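Long-range contacts in chloramphenicol acetyltransferase (Bacteroides thetaiotaomicron, PDB 2I9D), which probably transfers the acetyl group of acetyl-CoA to chloramphenicol, working as a trimeric member of the CAT acyltransferase family: residues 65-71 / 82-86; 144-150 / 171-177. All coordinates share one frame; numbering follows the deposited sequence.

Interaction 1: 65-71 / 82-86; sequences NEIPEFR and LYDTI
Asn65 and Arg71 hold the end of strand 80-83 and the loop after it by a largely polar contact, where helix 52-66 ends and the small antiparallel sheet of the CAT fold begins. One grip is the two-pronged amide of Asn65, which bonds the backbone of Ile86 twice, much as a neighbouring strand would. Its OD1 accepts from Ile86 N at 2.9 Å, while ND2 donates to Ile86 O, also at 2.9 Å and nearly straight (171°), with the acceptor close to the amide plane. ND2 gives its second hydrogen bond to Leu61 O, one turn back in the helix, and these bonds together fix which way round the amide lies.

The second grip is Arg71, just after the 3-10 turn 68-70. Its chain bends at chi3 (-103°), which brings NE back to Asn65 O at 2.9 Å, in the carbonyl plane and on a lone pair; NH2 adds a weak bond to the same oxygen. From the guanidinium NH1 reaches across to Tyr83 O at 3.3 Å, with Asp84 O over one face of the group and Pro68 also lying against a face. The arginine thus ties the last turn of the helix to the strand. Its methylenes do apolar work: CG presses on Ile86 CG1 at 3.3 Å, and CB meets Leu82 CD1 at 3.4 Å. Strand 80-83 is also bonded on its other side, where Leu82 pairs with Gln6 of strand 5-7. Phe70 turns its ring from the strand to stack on Phe208 of helix 202-216. Between the backbones, Tyr83 N donates to Arg71 O at 3.1 Å, a straight bond of 171° whose acceptor also lies at the edge of the Tyr83 ring.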
loop_
_atom_site.group_PDB
_atom_site.type_symbol
_atom_site.label_atom_id
_atom_site.label_comp_id
_atom_site.label_asym_id
_atom_site.label_seq_id
_atom_site.Cartn_x
_atom_site.Cartn_y
_atom_site.Cartn_z
ATOM N N ASN A 65 -5.061 -18.162 -13.271
ATOM C CA ASN A 65 -5.809 -18.999 -14.183
ATOM C C ASN A 65 -6.800 -19.888 -13.446
ATOM O O ASN A 65 -7.948 -20.028 -13.902
ATOM C CB ASN A 65 -4.852 -19.804 -15.045
ATOM C CG ASN A 65 -4.376 -19.012 -16.242
ATOM O OD1 ASN A 65 -5.102 -18.878 -17.220
ATOM N ND2 ASN A 65 -3.166 -18.466 -16.163
ATOM N N GLU A 66 -6.389 -20.414 -12.281
ATOM C CA GLU A 66 -7.208 -21.401 -11.551
ATOM C C GLU A 66 -8.346 -20.846 -10.720
ATOM O O GLU A 66 -9.263 -21.588 -10.395
ATOM C CB GLU A 66 -6.353 -22.385 -10.741
ATOM C CG GLU A 66 -5.603 -23.365 -11.628
ATOM C CD GLU A 66 -4.818 -24.429 -10.856
ATOM O OE1 GLU A 66 -4.886 -24.459 -9.606
ATOM O OE2 GLU A 66 -4.131 -25.245 -11.509
ATOM N N ILE A 67 -8.306 -19.545 -10.420
ATOM C CA ILE A 67 -9.374 -18.872 -9.683
ATOM C C ILE A 67 -10.082 -17.928 -10.652
ATOM O O ILE A 67 -9.524 -16.892 -11.016
ATOM C CB ILE A 67 -8.827 -18.117 -8.422
ATOM C CG1 ILE A 67 -8.068 -19.085 -7.514
ATOM C CG2 ILE A 67 -9.942 -17.465 -7.623
ATOM C CD1 ILE A 67 -7.091 -18.418 -6.559
ATOM N N PRO A 68 -11.312 -18.276 -11.084
ATOM C CA PRO A 68 -11.886 -17.597 -12.250
ATOM C C PRO A 68 -12.169 -16.112 -12.053
ATOM O O PRO A 68 -12.295 -15.384 -13.029
ATOM C CB PRO A 68 -13.196 -18.379 -12.523
ATOM C CG PRO A 68 -13.544 -19.018 -11.255
ATOM C CD PRO A 68 -12.242 -19.282 -10.518
ATOM N N GLU A 69 -12.284 -15.662 -10.809
ATOM C CA GLU A 69 -12.514 -14.247 -10.529
ATOM C C GLU A 69 -11.351 -13.373 -11.017
ATOM O O GLU A 69 -11.535 -12.189 -11.271
ATOM C CB GLU A 69 -12.758 -14.033 -9.027
ATOM C CG GLU A 69 -14.178 -14.415 -8.555
ATOM C CD GLU A 69 -14.372 -15.926 -8.420
ATOM O OE1 GLU A 69 -13.398 -16.686 -8.495
ATOM O OE2 GLU A 69 -15.511 -16.359 -8.233
ATOM N N PHE A 70 -10.172 -13.980 -11.149
ATOM C CA PHE A 70 -8.952 -13.297 -11.583
ATOM C C PHE A 70 -8.811 -13.236 -13.108
ATOM O O PHE A 70 -7.819 -12.737 -13.621
ATOM C CB PHE A 70 -7.712 -13.945 -10.914
ATOM C CG PHE A 70 -7.618 -13.662 -9.421
ATOM C CD1 PHE A 70 -6.798 -12.635 -8.942
ATOM C CD2 PHE A 70 -8.379 -14.406 -8.505
ATOM C CE1 PHE A 70 -6.723 -12.348 -7.574
ATOM C CE2 PHE A 70 -8.323 -14.137 -7.135
ATOM C CZ PHE A 70 -7.493 -13.101 -6.662
ATOM N N ARG A 71 -9.818 -13.740 -13.821
ATOM C CA ARG A 71 -9.837 -13.774 -15.280
ATOM C C ARG A 71 -10.817 -12.759 -15.854
ATOM O O ARG A 71 -10.924 -12.627 -17.079
ATOM C CB ARG A 71 -10.183 -15.189 -15.764
ATOM C CG ARG A 71 -9.009 -16.192 -15.588
ATOM C CD ARG A 71 -9.120 -17.400 -16.514
ATOM N NE ARG A 71 -9.596 -18.557 -15.779
ATOM C CZ ARG A 71 -10.845 -19.003 -15.786
ATOM N NH1 ARG A 71 -11.764 -18.420 -16.530
ATOM N NH2 ARG A 71 -11.163 -20.045 -15.041
ATOM N N LEU A 82 -14.853 -12.483 -19.487
ATOM C CA LEU A 82 -14.096 -13.484 -18.767
ATOM C C LEU A 82 -13.214 -14.180 -19.798
ATOM O O LEU A 82 -13.737 -14.764 -20.722
ATOM C CB LEU A 82 -15.055 -14.470 -18.061
ATOM C CG LEU A 82 -14.497 -15.813 -17.548
ATOM C CD1 LEU A 82 -13.528 -15.623 -16.392
ATOM C CD2 LEU A 82 -15.605 -16.814 -17.147
ATOM N N TYR A 83 -11.892 -14.092 -19.654
ATOM C CA TYR A 83 -10.939 -14.750 -20.567
ATOM C C TYR A 83 -10.761 -16.240 -20.233
ATOM O O TYR A 83 -10.725 -16.605 -19.065
ATOM C CB TYR A 83 -9.571 -14.029 -20.563
ATOM C CG TYR A 83 -9.553 -12.722 -21.341
ATOM C CD1 TYR A 83 -9.101 -12.666 -22.670
ATOM C CD2 TYR A 83 -10.015 -11.548 -20.762
ATOM C CE1 TYR A 83 -9.100 -11.425 -23.390
ATOM C CE2 TYR A 83 -10.028 -10.338 -21.462
ATOM C CZ TYR A 83 -9.577 -10.274 -22.767
ATOM O OH TYR A 83 -9.619 -9.050 -23.424
ATOM N N ASP A 84 -10.647 -17.099 -21.247
ATOM C CA ASP A 84 -10.421 -18.526 -21.017
ATOM C C ASP A 84 -9.101 -18.676 -20.290
ATOM O O ASP A 84 -8.989 -19.453 -19.354
ATOM C CB ASP A 84 -10.294 -19.315 -22.338
ATOM C CG ASP A 84 -11.629 -19.451 -23.126
ATOM O OD1 ASP A 84 -12.654 -18.801 -22.785
ATOM O OD2 ASP A 84 -11.620 -20.235 -24.120
ATOM N N THR A 85 -8.098 -17.937 -20.756
ATOM C CA THR A 85 -6.720 -18.117 -20.317
ATOM C C THR A 85 -6.048 -16.744 -20.094
ATOM O O THR A 85 -6.314 -15.771 -20.823
ATOM C CB THR A 85 -5.936 -18.997 -21.342
ATOM O OG1 THR A 85 -6.454 -20.326 -21.288
ATOM C CG2 THR A 85 -4.459 -19.061 -21.051
ATOM N N ILE A 86 -5.182 -16.706 -19.082
ATOM C CA ILE A 86 -4.448 -15.518 -18.675
ATOM C C ILE A 86 -2.959 -15.777 -18.867
ATOM O O ILE A 86 -2.424 -16.783 -18.389
ATOM C CB ILE A 86 -4.765 -15.161 -17.184
ATOM C CG1 ILE A 86 -6.263 -14.900 -17.001
ATOM C CG2 ILE A 86 -3.927 -13.963 -16.687
ATOM C CD1 ILE A 86 -6.865 -13.837 -17.936
#

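Interaction 2: 144-150 / 171-177; sequences YGLILLS and NYPLLNA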
loop_
_atom_site.group_PDB
_atom_site.type_symbol
_atom_site.label_atom_id
_atom_site.label_comp_id
_atom_site.label_asym_id
_atom_site.label_seq_id
_atom_site.Cartn_x
_atom_site.Cartn_y
_atom_site.Cartn_z
ATOM N N TYR A 144 -6.697 -7.945 -22.840
ATOM C CA TYR A 144 -6.513 -7.716 -21.403
ATOM C C TYR A 144 -6.437 -9.048 -20.634
ATOM O O TYR A 144 -6.450 -9.067 -19.401
ATOM C CB TYR A 144 -7.610 -6.815 -20.827
ATOM C CG TYR A 144 -7.698 -5.428 -21.421
ATOM C CD1 TYR A 144 -6.663 -4.900 -22.197
ATOM C CD2 TYR A 144 -8.806 -4.617 -21.158
ATOM C CE1 TYR A 144 -6.738 -3.622 -22.734
ATOM C CE2 TYR A 144 -8.889 -3.332 -21.695
ATOM C CZ TYR A 144 -7.853 -2.858 -22.499
ATOM O OH TYR A 144 -7.933 -1.593 -23.021
ATOM N N GLY A 145 -6.349 -10.150 -21.372
ATOM C CA GLY A 145 -6.295 -11.476 -20.748
ATOM C C GLY A 145 -4.895 -11.777 -20.279
ATOM O O GLY A 145 -4.231 -12.734 -20.750
ATOM N N LEU A 146 -4.448 -10.942 -19.350
ATOM C CA LEU A 146 -3.068 -10.933 -18.863
ATOM C C LEU A 146 -3.015 -10.486 -17.401
ATOM O O LEU A 146 -3.921 -9.835 -16.923
ATOM C CB LEU A 146 -2.231 -9.927 -19.676
ATOM C CG LEU A 146 -2.029 -10.187 -21.165
ATOM C CD1 LEU A 146 -1.908 -8.846 -21.833
ATOM C CD2 LEU A 146 -0.798 -11.069 -21.401
ATOM N N ILE A 147 -1.935 -10.833 -16.715
ATOM C CA ILE A 147 -1.555 -10.170 -15.458
ATOM C C ILE A 147 -0.124 -9.727 -15.673
ATOM O O ILE A 147 0.479 -10.102 -16.679
ATOM C CB ILE A 147 -1.727 -11.057 -14.186
ATOM C CG1 ILE A 147 -0.904 -12.363 -14.282
ATOM C CG2 ILE A 147 -3.201 -11.362 -13.982
ATOM C CD1 ILE A 147 -0.810 -13.161 -12.936
ATOM N N LEU A 148 0.385 -8.874 -14.787
ATOM C CA LEU A 148 1.748 -8.340 -14.943
ATOM C C LEU A 148 2.422 -8.374 -13.597
ATOM O O LEU A 148 1.839 -7.936 -12.602
ATOM C CB LEU A 148 1.763 -6.905 -15.515
ATOM C CG LEU A 148 3.162 -6.254 -15.639
ATOM C CD1 LEU A 148 3.231 -5.276 -16.818
ATOM C CD2 LEU A 148 3.597 -5.562 -14.301
ATOM N N LEU A 149 3.637 -8.909 -13.574
ATOM C CA LEU A 149 4.352 -9.028 -12.332
ATOM C C LEU A 149 5.722 -8.420 -12.507
ATOM O O LEU A 149 6.440 -8.714 -13.470
ATOM C CB LEU A 149 4.413 -10.483 -11.815
ATOM C CG LEU A 149 5.116 -10.678 -10.456
ATOM C CD1 LEU A 149 4.514 -11.841 -9.689
ATOM C CD2 LEU A 149 6.645 -10.905 -10.645
ATOM N N SER A 150 6.068 -7.558 -11.566
ATOM C CA SER A 150 7.359 -6.895 -11.555
ATOM C C SER A 150 8.188 -7.401 -10.350
ATOM O O SER A 150 7.716 -7.340 -9.226
ATOM C CB SER A 150 7.136 -5.381 -11.516
ATOM O OG SER A 150 8.349 -4.746 -11.187
ATOM N N ASN A 171 -6.297 -1.842 -16.864
ATOM C CA ASN A 171 -6.791 -2.878 -17.794
ATOM C C ASN A 171 -6.675 -4.307 -17.255
ATOM O O ASN A 171 -7.546 -5.135 -17.526
ATOM C CB ASN A 171 -6.108 -2.761 -19.155
ATOM C CG ASN A 171 -6.364 -1.428 -19.800
ATOM O OD1 ASN A 171 -7.470 -0.896 -19.714
ATOM N ND2 ASN A 171 -5.334 -0.852 -20.417
ATOM N N TYR A 172 -5.619 -4.582 -16.487
ATOM C CA TYR A 172 -5.409 -5.895 -15.847
ATOM C C TYR A 172 -4.708 -5.775 -14.469
ATOM O O TYR A 172 -4.191 -4.722 -14.124
ATOM C CB TYR A 172 -4.652 -6.861 -16.776
ATOM C CG TYR A 172 -3.595 -6.174 -17.594
ATOM C CD1 TYR A 172 -2.317 -5.912 -17.059
ATOM C CD2 TYR A 172 -3.872 -5.744 -18.890
ATOM C CE1 TYR A 172 -1.348 -5.260 -17.806
ATOM C CE2 TYR A 172 -2.911 -5.082 -19.645
ATOM C CZ TYR A 172 -1.650 -4.847 -19.109
ATOM O OH TYR A 172 -0.708 -4.175 -19.872
ATOM N N PRO A 173 -4.761 -6.840 -13.655
ATOM C CA PRO A 173 -4.015 -6.926 -12.373
ATOM C C PRO A 173 -2.517 -6.691 -12.514
ATOM O O PRO A 173 -1.885 -7.194 -13.430
ATOM C CB PRO A 173 -4.305 -8.350 -11.883
ATOM C CG PRO A 173 -5.645 -8.665 -12.480
ATOM C CD PRO A 173 -5.624 -8.015 -13.857
ATOM N N LEU A 174 -1.989 -5.903 -11.581
ATOM C CA LEU A 174 -0.595 -5.538 -11.486
ATOM C C LEU A 174 -0.047 -6.127 -10.170
ATOM O O LEU A 174 -0.659 -5.987 -9.121
ATOM C CB LEU A 174 -0.469 -3.996 -11.486
ATOM C CG LEU A 174 -0.794 -3.208 -12.773
ATOM C CD1 LEU A 174 -0.439 -1.714 -12.663
ATOM C CD2 LEU A 174 -0.073 -3.859 -13.994
ATOM N N LEU A 175 1.094 -6.804 -10.248
ATOM C CA LEU A 175 1.679 -7.492 -9.095
ATOM C C LEU A 175 3.146 -7.119 -8.963
ATOM O O LEU A 175 3.780 -6.676 -9.935
ATOM C CB LEU A 175 1.564 -9.028 -9.193
ATOM C CG LEU A 175 0.170 -9.664 -9.112
ATOM C CD1 LEU A 175 -0.464 -9.852 -10.512
ATOM C CD2 LEU A 175 0.244 -10.978 -8.376
ATOM N N ASN A 176 3.651 -7.295 -7.749
ATOM C CA ASN A 176 5.028 -7.077 -7.393
ATOM C C ASN A 176 5.485 -8.204 -6.510
ATOM O O ASN A 176 4.766 -8.580 -5.561
ATOM C CB ASN A 176 5.150 -5.804 -6.584
ATOM C CG ASN A 176 4.788 -4.578 -7.384
ATOM O OD1 ASN A 176 5.628 -4.025 -8.097
ATOM N ND2 ASN A 176 3.547 -4.126 -7.250
ATOM N N ALA A 177 6.680 -8.716 -6.792
ATOM C CA ALA A 177 7.304 -9.749 -5.982
ATOM C C ALA A 177 8.545 -9.108 -5.367
ATOM O O ALA A 177 9.194 -8.266 -6.002
ATOM C CB ALA A 177 7.665 -10.934 -6.838
#
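Leu175 packs against Ile147 and Leu149 at the apolar centre of two parallel neighbours, strands 146-151 and 174-183, in the mixed sheet of the CAT fold. Its CD1 comes within 4.1 Å of Ile147 CB, and Leu149 CD2 meets Ala177 CB farther along; helix 52-66 covers this face through Val60 and Tyr56. On the reverse face Leu148 CB touches Leu174 CD2 at 3.9 Å. The backbone ladder runs between these layers: Leu148 O accepts from Leu175 N at 2.7 Å, and Ser150 N donates to Leu175 O at 2.9 Å.

Ahead of the paired strands, Tyr172 has CG between the backbone N and the carbonyl carbon (chi1 37°), which brings ring atom CE1 to Leu148 CB at 4.2 Å; its hydroxyl is hydrogen-bonded to Glu135. At the polar edge Asn171 lies over the Tyr144 ring, amide and ring planes 11° apart. A serine in place of Tyr144 would probably leave the Asn171 amide without its stacking surface and freer to turn, although the hydrogen bond from Lys166 to OD1 might remain. Asn171 CB stands 3.5 Å from the centroid of the Tyr144 ring, a CH-pi contact almost exactly on the ring normal.

In the fold
Interactions 1 and 2 follow one another along the chain, about 12 Å apart between centres, and meet directly. Tyr83 OH lies 3.2 Å from Tyr144 N, probably a hydrogen bond, and Ile86 CD1 packs on Gly145 C at 3.7 Å. Strand 87-93, which starts just after 82-86, pairs with strand 146-151, carrying the chain from the small sheet into the large one. Arg73 also bridges the two: it hydrogen-bonds to the carbonyls of Phe70, Tyr144 and Leu146. The predicted proton acceptor, His197, is set back from both contacts, its side chain about 10 Å from that of Phe70 and about 12 Å from that of Pro173.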